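Local coordinates for metallo-beta-lactamase family protein (Thermus thermophilus, PDB 2ZO4) that binds two zinc ions in a metallo-beta-lactamase fold and is probably a metal-dependent hydrolase whose substrate is not established, at residues Leu10-Pro14 and Ala48-His52; Cys59-Val63 and Phe81-Leu85; His71-Tyr76 and Gly99-Trp103; Leu221-Ala226 and Val240-Glu245; Leu262-Thr267 and Tyr312-Arg316. Residue numbers count along the deposited sequence, not the author numbering.

Contacts 1 to 3 belong to the N-terminal half of the metallo-beta-lactamase fold. Contact 3 holds the zinc ligands His72, Asp74 and His75. Contacts 1 and 2, with centres about 15 Å apart, touch directly: Leu49 and Glu50 of the helix in contact 1 pack on Phe60, and Leu49 also meets Phe82. Contacts 2 and 3 alternate along the chain, and their nearest atoms are about 7 Å apart. In contact 1 the side chain of Val13 lies about 11 Å from a zinc. Contact 4 lies in the second half of the fold, the side chain of its Leu221 about 13 Å from a zinc. Contact 5, in the C-terminal region, has its centre about 32 Å from that of contact 3.

Contact 1: residues Leu10-Pro14 and Ala48-His52; sequences LLPVP and ALELH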
# COMPACT_ATOMS: atom_id res chain seq x y z
N LEU A 10 8.35 -3.82 16.40
CA LEU A 10 8.67 -3.23 15.11
C LEU A 10 9.85 -3.96 14.46
O LEU A 10 10.90 -4.12 15.08
CB LEU A 10 9.00 -1.73 15.26
CG LEU A 10 9.78 -1.05 14.13
CD1 LEU A 10 8.92 -0.87 12.89
CD2 LEU A 10 10.33 0.29 14.59
N LEU A 11 9.65 -4.40 13.22
CA LEU A 11 10.66 -5.14 12.46
C LEU A 11 10.99 -4.42 11.14
O LEU A 11 10.32 -4.65 10.13
CB LEU A 11 10.18 -6.58 12.16
CG LEU A 11 10.38 -7.69 13.20
CD1 LEU A 11 9.66 -7.42 14.50
CD2 LEU A 11 9.94 -9.03 12.64
N PRO A 12 12.00 -3.53 11.17
CA PRO A 12 12.43 -2.83 9.96
C PRO A 12 13.23 -3.74 9.01
O PRO A 12 14.18 -4.39 9.44
CB PRO A 12 13.33 -1.70 10.51
CG PRO A 12 13.10 -1.69 12.00
CD PRO A 12 12.78 -3.10 12.34
N VAL A 13 12.83 -3.78 7.75
CA VAL A 13 13.45 -4.67 6.76
C VAL A 13 13.85 -3.89 5.51
O VAL A 13 13.05 -3.11 4.99
CB VAL A 13 12.49 -5.85 6.40
CG1 VAL A 13 13.08 -6.74 5.32
CG2 VAL A 13 12.17 -6.69 7.63
N PRO A 14 15.09 -4.08 5.02
CA PRO A 14 15.55 -3.40 3.80
C PRO A 14 14.83 -3.87 2.54
O PRO A 14 14.57 -5.06 2.38
CB PRO A 14 17.05 -3.76 3.72
CG PRO A 14 17.40 -4.30 5.08
CD PRO A 14 16.15 -4.94 5.59
N ALA A 48 17.50 -10.24 7.04
CA ALA A 48 17.10 -9.30 8.08
C ALA A 48 15.91 -9.81 8.90
O ALA A 48 15.90 -9.68 10.13
CB ALA A 48 16.78 -7.95 7.48
N LEU A 49 14.91 -10.37 8.22
CA LEU A 49 13.72 -10.89 8.89
C LEU A 49 14.08 -12.09 9.77
O LEU A 49 13.62 -12.18 10.92
CB LEU A 49 12.63 -11.25 7.87
CG LEU A 49 11.25 -11.73 8.37
CD1 LEU A 49 10.73 -10.87 9.51
CD2 LEU A 49 10.25 -11.76 7.21
N GLU A 50 14.90 -12.98 9.23
CA GLU A 50 15.40 -14.14 9.98
C GLU A 50 16.10 -13.71 11.26
O GLU A 50 15.86 -14.28 12.32
CB GLU A 50 16.34 -14.97 9.11
CG GLU A 50 16.73 -16.31 9.73
CD GLU A 50 17.58 -17.17 8.80
OE1 GLU A 50 18.19 -16.62 7.85
OE2 GLU A 50 17.64 -18.39 9.02
N LEU A 51 16.97 -12.70 11.15
CA LEU A 51 17.71 -12.19 12.31
C LEU A 51 16.78 -11.58 13.36
O LEU A 51 16.96 -11.80 14.56
CB LEU A 51 18.79 -11.19 11.88
CG LEU A 51 20.10 -11.79 11.35
CD1 LEU A 51 20.90 -10.74 10.60
CD2 LEU A 51 20.93 -12.40 12.48
N HIS A 52 15.79 -10.81 12.90
CA HIS A 52 14.76 -10.26 13.78
C HIS A 52 14.05 -11.35 14.57
O HIS A 52 13.93 -11.26 15.79
CB HIS A 52 13.73 -9.45 12.99
CG HIS A 52 14.16 -8.04 12.70
ND1 HIS A 52 14.15 -7.51 11.43
CD2 HIS A 52 14.60 -7.06 13.52
CE1 HIS A 52 14.57 -6.26 11.48
NE2 HIS A 52 14.85 -5.96 12.74
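Leu11 opens the contact on the edge strand 8-14, its CA-to-CB bond directed toward helix 43-55. Its CD2 packs against CD1 of Leu49 at 3.7 Å, while its CG sits over one face of the His52 imidazole, 4.2 Å from the ring centroid, in a CH-pi contact. Pro12, its CA-to-CB bond sideways to the helix, borders the same imidazole, so His52, the residue with the largest buried area here, is fitted against two consecutive strand residues. At Val13 the chain comes closest to the helix at Ala48, with 6.0 Å between the CA atoms; the side chains only graze, CG1 of Val13 lying 4.5 Å from CB of Ala48. Pro14 makes the tighter fit, its CD 3.6 Å from CB of Ala48. The strand and helix segments run nearly antiparallel, at 157°, with their axes 8.6 Å apart. Within the sheet, backbone hydrogen bonds tie Leu11 to Leu24 and Val13 to Val22 of strand 21-29. A helix laid by apolar contacts against the outermost strand of a mixed sheet is the layered alpha/beta packing of the alpha-beta/beta-alpha sandwich that defines the metallo-beta-lactamase fold.

Contact 2: residues Cys59-Val63 and Phe81-Leu85; sequences CFQDV and FFEGL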
# COMPACT_ATOMS: atom_id res chain seq x y z
N CYS A 59 11.74 -18.91 14.57
CA CYS A 59 12.10 -19.30 13.21
C CYS A 59 10.97 -18.85 12.29
O CYS A 59 9.88 -18.54 12.76
CB CYS A 59 12.25 -20.82 13.11
SG CYS A 59 13.31 -21.56 14.38
N PHE A 60 11.23 -18.83 10.98
CA PHE A 60 10.19 -18.58 9.98
C PHE A 60 8.98 -19.48 10.21
O PHE A 60 7.84 -19.05 10.07
CB PHE A 60 10.72 -18.83 8.56
CG PHE A 60 11.68 -17.78 8.06
CD1 PHE A 60 11.34 -16.43 8.08
CD2 PHE A 60 12.91 -18.16 7.51
CE1 PHE A 60 12.23 -15.46 7.60
CE2 PHE A 60 13.80 -17.19 7.02
CZ PHE A 60 13.45 -15.84 7.07
N GLN A 61 9.25 -20.74 10.56
CA GLN A 61 8.21 -21.76 10.72
C GLN A 61 7.29 -21.52 11.92
O GLN A 61 6.21 -22.10 12.00
CB GLN A 61 8.83 -23.16 10.80
CG GLN A 61 9.50 -23.66 9.51
CD GLN A 61 10.93 -23.16 9.33
OE1 GLN A 61 11.46 -22.39 10.14
NE2 GLN A 61 11.58 -23.62 8.26
N ASP A 62 7.73 -20.66 12.85
CA ASP A 62 6.93 -20.30 14.03
C ASP A 62 5.78 -19.33 13.71
O ASP A 62 4.81 -19.26 14.46
CB ASP A 62 7.82 -19.72 15.14
CG ASP A 62 8.78 -20.75 15.71
OD1 ASP A 62 8.37 -21.92 15.88
OD2 ASP A 62 9.94 -20.40 15.99
N VAL A 63 5.91 -18.59 12.61
CA VAL A 63 4.90 -17.60 12.24
C VAL A 63 3.71 -18.28 11.56
O VAL A 63 3.79 -18.65 10.38
CB VAL A 63 5.47 -16.49 11.33
CG1 VAL A 63 4.42 -15.40 11.12
CG2 VAL A 63 6.74 -15.90 11.92
N PHE A 81 5.71 -17.66 0.84
CA PHE A 81 6.79 -18.41 1.50
C PHE A 81 6.34 -18.87 2.87
O PHE A 81 6.43 -20.06 3.20
CB PHE A 81 8.09 -17.58 1.60
CG PHE A 81 9.12 -18.17 2.54
CD1 PHE A 81 9.83 -19.33 2.20
CD2 PHE A 81 9.40 -17.55 3.76
CE1 PHE A 81 10.78 -19.87 3.06
CE2 PHE A 81 10.36 -18.09 4.63
CZ PHE A 81 11.05 -19.25 4.28
N PHE A 82 5.84 -17.93 3.68
CA PHE A 82 5.28 -18.25 4.98
C PHE A 82 4.12 -19.23 4.86
O PHE A 82 4.04 -20.19 5.62
CB PHE A 82 4.86 -16.98 5.73
CG PHE A 82 6.01 -16.24 6.35
CD1 PHE A 82 6.47 -15.04 5.81
CD2 PHE A 82 6.65 -16.75 7.48
CE1 PHE A 82 7.54 -14.36 6.39
CE2 PHE A 82 7.72 -16.07 8.07
CZ PHE A 82 8.17 -14.88 7.52
N GLU A 83 3.24 -19.01 3.88
CA GLU A 83 2.14 -19.94 3.62
C GLU A 83 2.64 -21.35 3.32
O GLU A 83 2.06 -22.33 3.77
CB GLU A 83 1.23 -19.44 2.49
CG GLU A 83 -0.12 -20.15 2.42
CD GLU A 83 -0.83 -19.90 1.10
OE1 GLU A 83 -0.17 -19.97 0.05
OE2 GLU A 83 -2.05 -19.64 1.12
N GLY A 84 3.73 -21.44 2.56
CA GLY A 84 4.34 -22.73 2.22
C GLY A 84 4.82 -23.51 3.44
O GLY A 84 4.91 -24.74 3.39
N LEU A 85 5.13 -22.80 4.52
CA LEU A 85 5.59 -23.42 5.76
C LEU A 85 4.42 -23.80 6.67
O LEU A 85 4.62 -24.44 7.71
CB LEU A 85 6.60 -22.53 6.48
CG LEU A 85 7.80 -22.02 5.68
CD1 LEU A 85 8.51 -20.89 6.42
CD2 LEU A 85 8.80 -23.14 5.34
O HOH W 1 4.27 -22.41 9.80
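An aromatic cluster of Phe60, Phe81 and Phe82 joins the turn that leads into strand 65-68 to the end of helix 79-84, within the alpha/beta layers of the metallo-beta-lactamase fold. Phe82 and Phe60 bury the most surface. Phe60, on a short 3-10 turn, points its CA-to-CB bond toward the helix and receives the edge of Phe81 on one face: the rings are T-shaped, with planes at 87° and centroids 5.2 Å apart. Phe82 approaches the same ring obliquely, its CZ 3.6 Å from CD1 of Phe60. It also reaches back to Val63, whose CG2 lies 4.0 Å from CE2 of Phe82, so this one ring bridges both ends of the turn. Around the cluster, Leu49 of helix 43-55 touches both Phe60 and Phe82, and Arg46 makes a cation-pi contact with Phe81.

Leu85 is the third major contributor. It directs its CA-to-CB bond toward the turn and sets CD1 3.7 Å from CB of Phe60, with the aliphatic CD2 4.1 Å from NE2 of Gln61. The turn itself is braced by the 2.7 Å hydrogen bond from Cys59 N to Asp62 OD2. A water lies between the segments, 2.9 Å from Gln61 O and 2.9 Å from Leu85 O, the latter contact weak.

Contact 3: residues His71-Tyr76 and Gly99-Trp103; sequences HHPDHY and GHRFW. With ZN (zinc ion), chain C; ZN (zinc ion), chain B.
Segment 71-76 carries most of the metallo-beta-lactamase HxHxDH motif, which begins at His70: a loop through His71 and the N-cap His72 (phi/psi -61/145) runs into the short helix 73-76. Helix 99-104 packs against it, with the CA atoms of His71 and Gly99 5.7 Å apart. Gly99 (phi/psi -57/-40) begins the helical segment and lays its CA over the face of the His71 ring, 3.5 Å from the centroid, where a side chain would collide. His71 (phi/psi -87/-5, chi1 p, chi2 -82°) is hydrogen-bonded through ND1 to Glu95. One residue on, His100 (chi1 t, chi2 58°) pairs its ND1 with Tyr76 OH at 2.8 Å; Tyr76 is also t, with chi2 106°. Trp103, m with chi2 121°, donates from NE1 to His71 O at 2.8 Å; its CZ2 lies 3.8 Å from Pro73 CD and its CD1 3.3 Å from Tyr76 CE2, its five-membered ring near parallel (28°) to that of Tyr76 but slid apart.

The packing thus backs the loop and short helix whose His72 (m), Asp74 (p) and His75 (m) bind the zincs. With His70, His171, Asp190 and His233 they complete a dinuclear site: His72 ND1 binds one zinc at 2.2 Å, Asp74 OD2 and His75 NE2 the other at 2.3 and 2.1 Å, and a water bridges both ions at 2.0 Å from each.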
# COMPACT_ATOMS: atom_id res chain seq x y z
N HIS A 71 -1.21 -5.58 -1.25
CA HIS A 71 -0.55 -6.47 -2.21
C HIS A 71 0.81 -6.00 -2.72
O HIS A 71 1.45 -6.71 -3.50
CB HIS A 71 -1.45 -6.68 -3.43
CG HIS A 71 -1.49 -5.49 -4.34
ND1 HIS A 71 -2.29 -4.39 -4.11
CD2 HIS A 71 -0.80 -5.22 -5.48
CE1 HIS A 71 -2.11 -3.50 -5.06
NE2 HIS A 71 -1.21 -3.98 -5.91
N HIS A 72 1.23 -4.79 -2.35
CA HIS A 72 2.50 -4.26 -2.85
C HIS A 72 3.65 -5.18 -2.42
O HIS A 72 3.60 -5.76 -1.33
CB HIS A 72 2.73 -2.81 -2.43
CG HIS A 72 1.77 -1.83 -3.05
ND1 HIS A 72 1.62 -0.54 -2.59
CD2 HIS A 72 0.89 -1.97 -4.07
CE1 HIS A 72 0.71 0.08 -3.32
NE2 HIS A 72 0.25 -0.76 -4.22
N PRO A 73 4.68 -5.32 -3.28
CA PRO A 73 5.71 -6.35 -3.08
C PRO A 73 6.43 -6.28 -1.73
O PRO A 73 6.76 -7.31 -1.16
CB PRO A 73 6.69 -6.09 -4.24
CG PRO A 73 6.40 -4.70 -4.70
CD PRO A 73 4.94 -4.51 -4.48
N ASP A 74 6.66 -5.06 -1.24
CA ASP A 74 7.33 -4.85 0.05
C ASP A 74 6.53 -5.31 1.29
O ASP A 74 7.07 -5.36 2.39
CB ASP A 74 7.77 -3.38 0.20
CG ASP A 74 6.64 -2.39 -0.04
OD1 ASP A 74 5.80 -2.61 -0.94
OD2 ASP A 74 6.60 -1.36 0.68
N HIS A 75 5.26 -5.64 1.09
CA HIS A 75 4.39 -6.10 2.19
C HIS A 75 3.92 -7.54 1.96
O HIS A 75 3.71 -8.30 2.90
CB HIS A 75 3.18 -5.16 2.32
CG HIS A 75 3.55 -3.74 2.60
ND1 HIS A 75 3.48 -3.18 3.86
CD2 HIS A 75 3.99 -2.75 1.78
CE1 HIS A 75 3.87 -1.91 3.80
NE2 HIS A 75 4.18 -1.63 2.55
N TYR A 76 3.81 -7.91 0.69
CA TYR A 76 3.12 -9.12 0.24
C TYR A 76 4.10 -10.19 -0.26
O TYR A 76 3.74 -11.36 -0.39
CB TYR A 76 2.15 -8.68 -0.85
CG TYR A 76 1.46 -9.70 -1.73
CD1 TYR A 76 0.11 -9.99 -1.55
CD2 TYR A 76 2.12 -10.30 -2.80
CE1 TYR A 76 -0.55 -10.90 -2.39
CE2 TYR A 76 1.48 -11.20 -3.63
CZ TYR A 76 0.14 -11.49 -3.43
OH TYR A 76 -0.49 -12.38 -4.27
N GLY A 99 -5.01 -6.43 -7.27
CA GLY A 99 -3.58 -6.57 -7.00
C GLY A 99 -3.11 -8.00 -6.79
O GLY A 99 -2.03 -8.38 -7.25
N HIS A 100 -3.92 -8.80 -6.08
CA HIS A 100 -3.62 -10.22 -5.89
C HIS A 100 -3.61 -10.99 -7.22
O HIS A 100 -2.69 -11.75 -7.48
CB HIS A 100 -4.60 -10.86 -4.90
CG HIS A 100 -4.40 -12.34 -4.70
ND1 HIS A 100 -3.20 -12.87 -4.26
CD2 HIS A 100 -5.24 -13.38 -4.86
CE1 HIS A 100 -3.31 -14.18 -4.18
NE2 HIS A 100 -4.54 -14.52 -4.54
N ARG A 101 -4.64 -10.77 -8.04
CA ARG A 101 -4.70 -11.36 -9.39
C ARG A 101 -3.50 -10.95 -10.25
O ARG A 101 -2.97 -11.77 -11.00
CB ARG A 101 -6.01 -10.98 -10.09
CG ARG A 101 -6.24 -11.76 -11.38
CD ARG A 101 -7.56 -11.42 -12.05
NE ARG A 101 -7.76 -12.28 -13.22
CZ ARG A 101 -8.51 -11.97 -14.28
NH1 ARG A 101 -9.14 -10.81 -14.34
NH2 ARG A 101 -8.62 -12.83 -15.28
N PHE A 102 -3.09 -9.69 -10.13
CA PHE A 102 -1.92 -9.17 -10.84
C PHE A 102 -0.68 -10.05 -10.62
O PHE A 102 0.07 -10.34 -11.56
CB PHE A 102 -1.65 -7.72 -10.42
CG PHE A 102 -0.43 -7.12 -11.06
CD1 PHE A 102 -0.50 -6.52 -12.31
CD2 PHE A 102 0.80 -7.14 -10.39
CE1 PHE A 102 0.62 -5.96 -12.90
CE2 PHE A 102 1.93 -6.58 -10.97
CZ PHE A 102 1.84 -5.99 -12.23
N TRP A 103 -0.47 -10.49 -9.38
CA TRP A 103 0.66 -11.36 -9.04
C TRP A 103 0.43 -12.81 -9.44
O TRP A 103 1.34 -13.46 -9.97
CB TRP A 103 1.01 -11.28 -7.55
CG TRP A 103 1.44 -9.91 -7.08
CD1 TRP A 103 0.85 -9.15 -6.11
CD2 TRP A 103 2.56 -9.15 -7.56
NE1 TRP A 103 1.53 -7.96 -5.95
CE2 TRP A 103 2.58 -7.93 -6.83
CE3 TRP A 103 3.54 -9.37 -8.53
CZ2 TRP A 103 3.54 -6.95 -7.05
CZ3 TRP A 103 4.50 -8.38 -8.75
CH2 TRP A 103 4.49 -7.19 -8.01
ZN ZN C . 4.89 -0.02 1.48
ZN ZN B . 2.31 0.17 -0.59
O HOH W 2 4.29 -0.15 -0.41

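Contact 4: residues Leu221-Ala226 and Val240-Glu245; sequences LADLGA and VRQRAE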
# COMPACT_ATOMS: atom_id res chain seq x y z
N LEU A 221 -9.66 7.63 9.03
CA LEU A 221 -8.56 7.56 10.00
C LEU A 221 -8.47 8.80 10.90
O LEU A 221 -8.12 8.68 12.07
CB LEU A 221 -7.22 7.33 9.30
CG LEU A 221 -7.06 6.04 8.49
CD1 LEU A 221 -5.66 5.96 7.88
CD2 LEU A 221 -7.36 4.79 9.33
N ALA A 222 -8.80 9.97 10.35
CA ALA A 222 -8.77 11.22 11.11
C ALA A 222 -9.75 11.20 12.29
O ALA A 222 -9.44 11.70 13.36
CB ALA A 222 -9.05 12.40 10.20
N ASP A 223 -10.93 10.61 12.07
CA ASP A 223 -11.99 10.56 13.07
C ASP A 223 -11.93 9.31 13.96
O ASP A 223 -12.75 9.14 14.86
CB ASP A 223 -13.37 10.63 12.39
CG ASP A 223 -13.55 11.89 11.56
OD1 ASP A 223 -13.25 12.99 12.06
OD2 ASP A 223 -14.00 11.77 10.39
N LEU A 224 -10.95 8.45 13.69
CA LEU A 224 -10.83 7.17 14.39
C LEU A 224 -10.63 7.31 15.90
O LEU A 224 -11.20 6.54 16.68
CB LEU A 224 -9.70 6.32 13.79
CG LEU A 224 -9.59 4.84 14.16
CD1 LEU A 224 -10.83 4.03 13.73
CD2 LEU A 224 -8.33 4.25 13.55
N GLY A 225 -9.83 8.30 16.31
CA GLY A 225 -9.50 8.49 17.72
C GLY A 225 -8.29 7.69 18.15
O GLY A 225 -8.10 7.44 19.35
N ALA A 226 -7.47 7.28 17.18
CA ALA A 226 -6.25 6.52 17.47
C ALA A 226 -5.25 7.37 18.25
O ALA A 226 -5.14 8.57 18.03
CB ALA A 226 -5.62 6.00 16.18
N VAL A 240 -2.46 11.18 14.87
CA VAL A 240 -3.01 10.55 13.67
C VAL A 240 -3.95 11.50 12.91
O VAL A 240 -3.86 11.60 11.69
CB VAL A 240 -3.72 9.21 14.01
CG1 VAL A 240 -4.42 8.63 12.78
CG2 VAL A 240 -2.72 8.21 14.56
N ARG A 241 -4.82 12.21 13.64
CA ARG A 241 -5.73 13.18 13.03
C ARG A 241 -4.96 14.27 12.31
O ARG A 241 -5.32 14.66 11.19
CB ARG A 241 -6.68 13.80 14.06
CG ARG A 241 -7.64 14.84 13.46
CD ARG A 241 -8.50 15.57 14.51
NE ARG A 241 -9.53 14.71 15.10
CZ ARG A 241 -10.71 14.44 14.55
NH1 ARG A 241 -11.05 14.96 13.37
NH2 ARG A 241 -11.56 13.65 15.18
N GLN A 242 -3.89 14.75 12.94
CA GLN A 242 -3.06 15.83 12.40
C GLN A 242 -2.40 15.42 11.09
O GLN A 242 -2.46 16.16 10.12
CB GLN A 242 -2.01 16.28 13.41
CG GLN A 242 -1.18 17.48 12.96
CD GLN A 242 -0.11 17.86 13.96
OE1 GLN A 242 -0.38 17.99 15.16
NE2 GLN A 242 1.12 18.05 13.48
N ARG A 243 -1.79 14.24 11.07
CA ARG A 243 -1.15 13.74 9.85
C ARG A 243 -2.16 13.48 8.72
O ARG A 243 -1.89 13.79 7.56
CB ARG A 243 -0.31 12.48 10.12
CG ARG A 243 0.56 12.03 8.94
CD ARG A 243 1.46 13.16 8.43
NE ARG A 243 2.14 12.81 7.19
CZ ARG A 243 2.57 13.68 6.28
NH1 ARG A 243 2.39 14.99 6.46
NH2 ARG A 243 3.17 13.25 5.19
N ALA A 244 -3.32 12.92 9.08
CA ALA A 244 -4.40 12.70 8.12
C ALA A 244 -4.88 14.02 7.50
O ALA A 244 -5.12 14.10 6.29
CB ALA A 244 -5.56 11.97 8.78
N GLU A 245 -5.00 15.05 8.33
CA GLU A 245 -5.36 16.39 7.85
C GLU A 245 -4.25 17.00 6.99
O GLU A 245 -4.54 17.70 6.02
CB GLU A 245 -5.74 17.32 9.01
CG GLU A 245 -7.09 17.00 9.66
CD GLU A 245 -8.27 17.05 8.68
OE1 GLU A 245 -8.34 18.01 7.87
OE2 GLU A 245 -9.12 16.13 8.72
O HOH W 3 -6.13 10.61 16.31
O HOH W 4 -2.85 10.20 17.65
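This is a packing contact between the C-terminal end of helix 210-222 and the first turns of helix 240-261, the two helices being linked through strand 228-231 at the edge of the second sheet. The closest backbone approach is between Ala222 and Arg241, whose CA atoms are only 4.1 Å apart. CB of Ala222 packs on CB of Ala244 at 3.8 Å. Further along, CB of Ala226 meets CG2 of Val240 at 4.0 Å, and CG1 of Val240 lies 3.8 Å from Leu221 O. Gly225, with positive phi, turns the chain out of the helical conformation. Leu221 and Ala226 also pack against Leu186 of strand 185-189, which ties the contact to the sheet.

At the surface, Arg241 folds its side chain back over the helix end, so that one face of its guanidinium lies over Ala222 O, and its NH1 forms a salt bridge with Asp223 OD1 at 3.2 Å. One water joins Ala226 O (2.8 Å) to Val240 N (3.0 Å); a second joins the same Ala226 O (2.8 Å) weakly to Arg241 N (3.4 Å). Alanine and valine packing is thus combined with a charged arginine, and waters bridge main-chain groups that do not meet.

Contact 5: residues Leu262-Thr267 and Tyr312-Arg316; sequences LDGPKT and YRYFR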
# COMPACT_ATOMS: atom_id res chain seq x y z
N LEU A 262 -1.11 22.64 -16.38
CA LEU A 262 -1.88 22.51 -17.60
C LEU A 262 -2.11 23.86 -18.30
O LEU A 262 -3.24 24.22 -18.62
CB LEU A 262 -3.21 21.78 -17.33
CG LEU A 262 -3.14 20.28 -17.02
CD1 LEU A 262 -4.49 19.77 -16.59
CD2 LEU A 262 -2.62 19.47 -18.21
N ASP A 263 -1.01 24.58 -18.52
CA ASP A 263 -1.02 25.82 -19.32
C ASP A 263 -1.31 25.54 -20.79
O ASP A 263 -1.61 26.45 -21.56
CB ASP A 263 0.30 26.59 -19.15
CG ASP A 263 1.51 25.68 -19.00
OD1 ASP A 263 2.01 25.15 -20.02
OD2 ASP A 263 1.98 25.51 -17.85
N GLY A 264 -1.22 24.26 -21.17
CA GLY A 264 -1.65 23.76 -22.47
C GLY A 264 -1.88 22.26 -22.37
O GLY A 264 -1.62 21.67 -21.32
N PRO A 265 -2.38 21.64 -23.46
CA PRO A 265 -2.62 20.19 -23.50
C PRO A 265 -1.34 19.38 -23.26
O PRO A 265 -0.33 19.59 -23.94
CB PRO A 265 -3.14 19.96 -24.93
CG PRO A 265 -3.69 21.28 -25.35
CD PRO A 265 -2.78 22.29 -24.73
N LYS A 266 -1.40 18.47 -22.28
CA LYS A 266 -0.24 17.67 -21.88
C LYS A 266 -0.61 16.22 -21.55
O LYS A 266 -1.74 15.94 -21.13
CB LYS A 266 0.47 18.31 -20.68
CG LYS A 266 1.18 19.62 -20.99
CD LYS A 266 1.96 20.13 -19.79
CE LYS A 266 2.63 21.46 -20.08
NZ LYS A 266 3.36 21.96 -18.87
N THR A 267 0.35 15.32 -21.73
CA THR A 267 0.16 13.91 -21.40
C THR A 267 0.52 13.67 -19.94
O THR A 267 1.27 14.44 -19.35
CB THR A 267 1.05 13.00 -22.27
OG1 THR A 267 2.42 13.14 -21.86
CG2 THR A 267 0.92 13.36 -23.76
N TYR A 312 -3.91 10.21 -25.07
CA TYR A 312 -4.54 11.15 -24.16
C TYR A 312 -3.68 12.37 -23.87
O TYR A 312 -2.53 12.25 -23.46
CB TYR A 312 -4.94 10.47 -22.85
CG TYR A 312 -5.88 9.29 -23.00
CD1 TYR A 312 -5.46 8.00 -22.68
CD2 TYR A 312 -7.18 9.46 -23.47
CE1 TYR A 312 -6.31 6.91 -22.81
CE2 TYR A 312 -8.04 8.37 -23.61
CZ TYR A 312 -7.59 7.10 -23.27
OH TYR A 312 -8.42 6.02 -23.40
N ARG A 313 -4.25 13.54 -24.12
CA ARG A 313 -3.66 14.82 -23.74
C ARG A 313 -4.71 15.55 -22.92
O ARG A 313 -5.83 15.75 -23.38
CB ARG A 313 -3.26 15.64 -24.98
CG ARG A 313 -2.23 14.96 -25.89
CD ARG A 313 -1.60 15.93 -26.91
NE ARG A 313 -0.72 16.91 -26.27
CZ ARG A 313 0.59 16.74 -26.05
NH1 ARG A 313 1.19 15.61 -26.40
NH2 ARG A 313 1.29 17.69 -25.45
N TYR A 314 -4.35 15.90 -21.69
CA TYR A 314 -5.27 16.56 -20.76
C TYR A 314 -5.15 18.08 -20.86
O TYR A 314 -4.08 18.62 -21.11
CB TYR A 314 -5.01 16.10 -19.32
CG TYR A 314 -5.44 14.67 -19.03
CD1 TYR A 314 -6.61 14.42 -18.30
CD2 TYR A 314 -4.68 13.58 -19.47
CE1 TYR A 314 -7.01 13.11 -18.02
CE2 TYR A 314 -5.08 12.27 -19.20
CZ TYR A 314 -6.25 12.05 -18.47
OH TYR A 314 -6.65 10.76 -18.19
N PHE A 315 -6.27 18.78 -20.64
CA PHE A 315 -6.29 20.24 -20.65
C PHE A 315 -7.16 20.78 -19.52
O PHE A 315 -8.10 20.13 -19.08
CB PHE A 315 -6.77 20.78 -22.00
CG PHE A 315 -8.09 20.21 -22.44
CD1 PHE A 315 -8.14 19.10 -23.28
CD2 PHE A 315 -9.29 20.77 -22.02
CE1 PHE A 315 -9.36 18.56 -23.68
CE2 PHE A 315 -10.51 20.24 -22.41
CZ PHE A 315 -10.55 19.13 -23.25
N ARG A 316 -6.83 21.99 -19.06
CA ARG A 316 -7.61 22.66 -18.04
C ARG A 316 -8.73 23.45 -18.70
O ARG A 316 -8.48 24.24 -19.62
CB ARG A 316 -6.72 23.62 -17.24
CG ARG A 316 -7.29 24.05 -15.90
CD ARG A 316 -6.74 25.41 -15.43
NE ARG A 316 -5.30 25.56 -15.64
CZ ARG A 316 -4.73 26.58 -16.29
NH1 ARG A 316 -5.48 27.56 -16.79
NH2 ARG A 316 -3.41 26.63 -16.43
O HOH W 5 -4.77 23.35 -20.41
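Two backbone hydrogen bonds form the heart of this contact: Tyr314 N donates to Lys266 O at 2.7 Å, and Lys266 N donates to Tyr314 O at 2.9 Å. They make an antiparallel hydrogen-bonded pair, a single beta bridge that attaches the loop 262-267 to strand 313-316. A side-chain bond reinforces it, Arg313 NH2 to Pro265 O at 2.9 Å; the same NH2 makes a salt bridge with Glu270 of helix 268-275. At the other end a water links Leu262 O (2.5 Å) to Arg316 N (2.8 Å), so that the two segments are joined there through solvent.

Weaker CA-H...O contacts flank the bridge, from Pro265 CA to Tyr314 O at 3.2 Å and from Arg313 CA to Lys266 O at 3.4 Å. Leu262 sets CD2 3.4 Å from Tyr314 O and 4.3 Å from Tyr314 CB, and joins Val305 and Leu271. CG2 of Thr267, the N-cap of helix 268-275, rests 3.5 Å from Arg313 NH1. The Tyr314 ring leads away from the loop to helix 286-301, where its OH bonds to Glu297.

Strand 313-316 pairs on its other side with strand 305-308, a beta hairpin like the wing of winged-helix domains, consistent with the helix-turn-helix relationship of the C-terminal domain. The bridge itself rests on main-chain atoms, while Arg313 and the packing of Leu262 add side-chain ties.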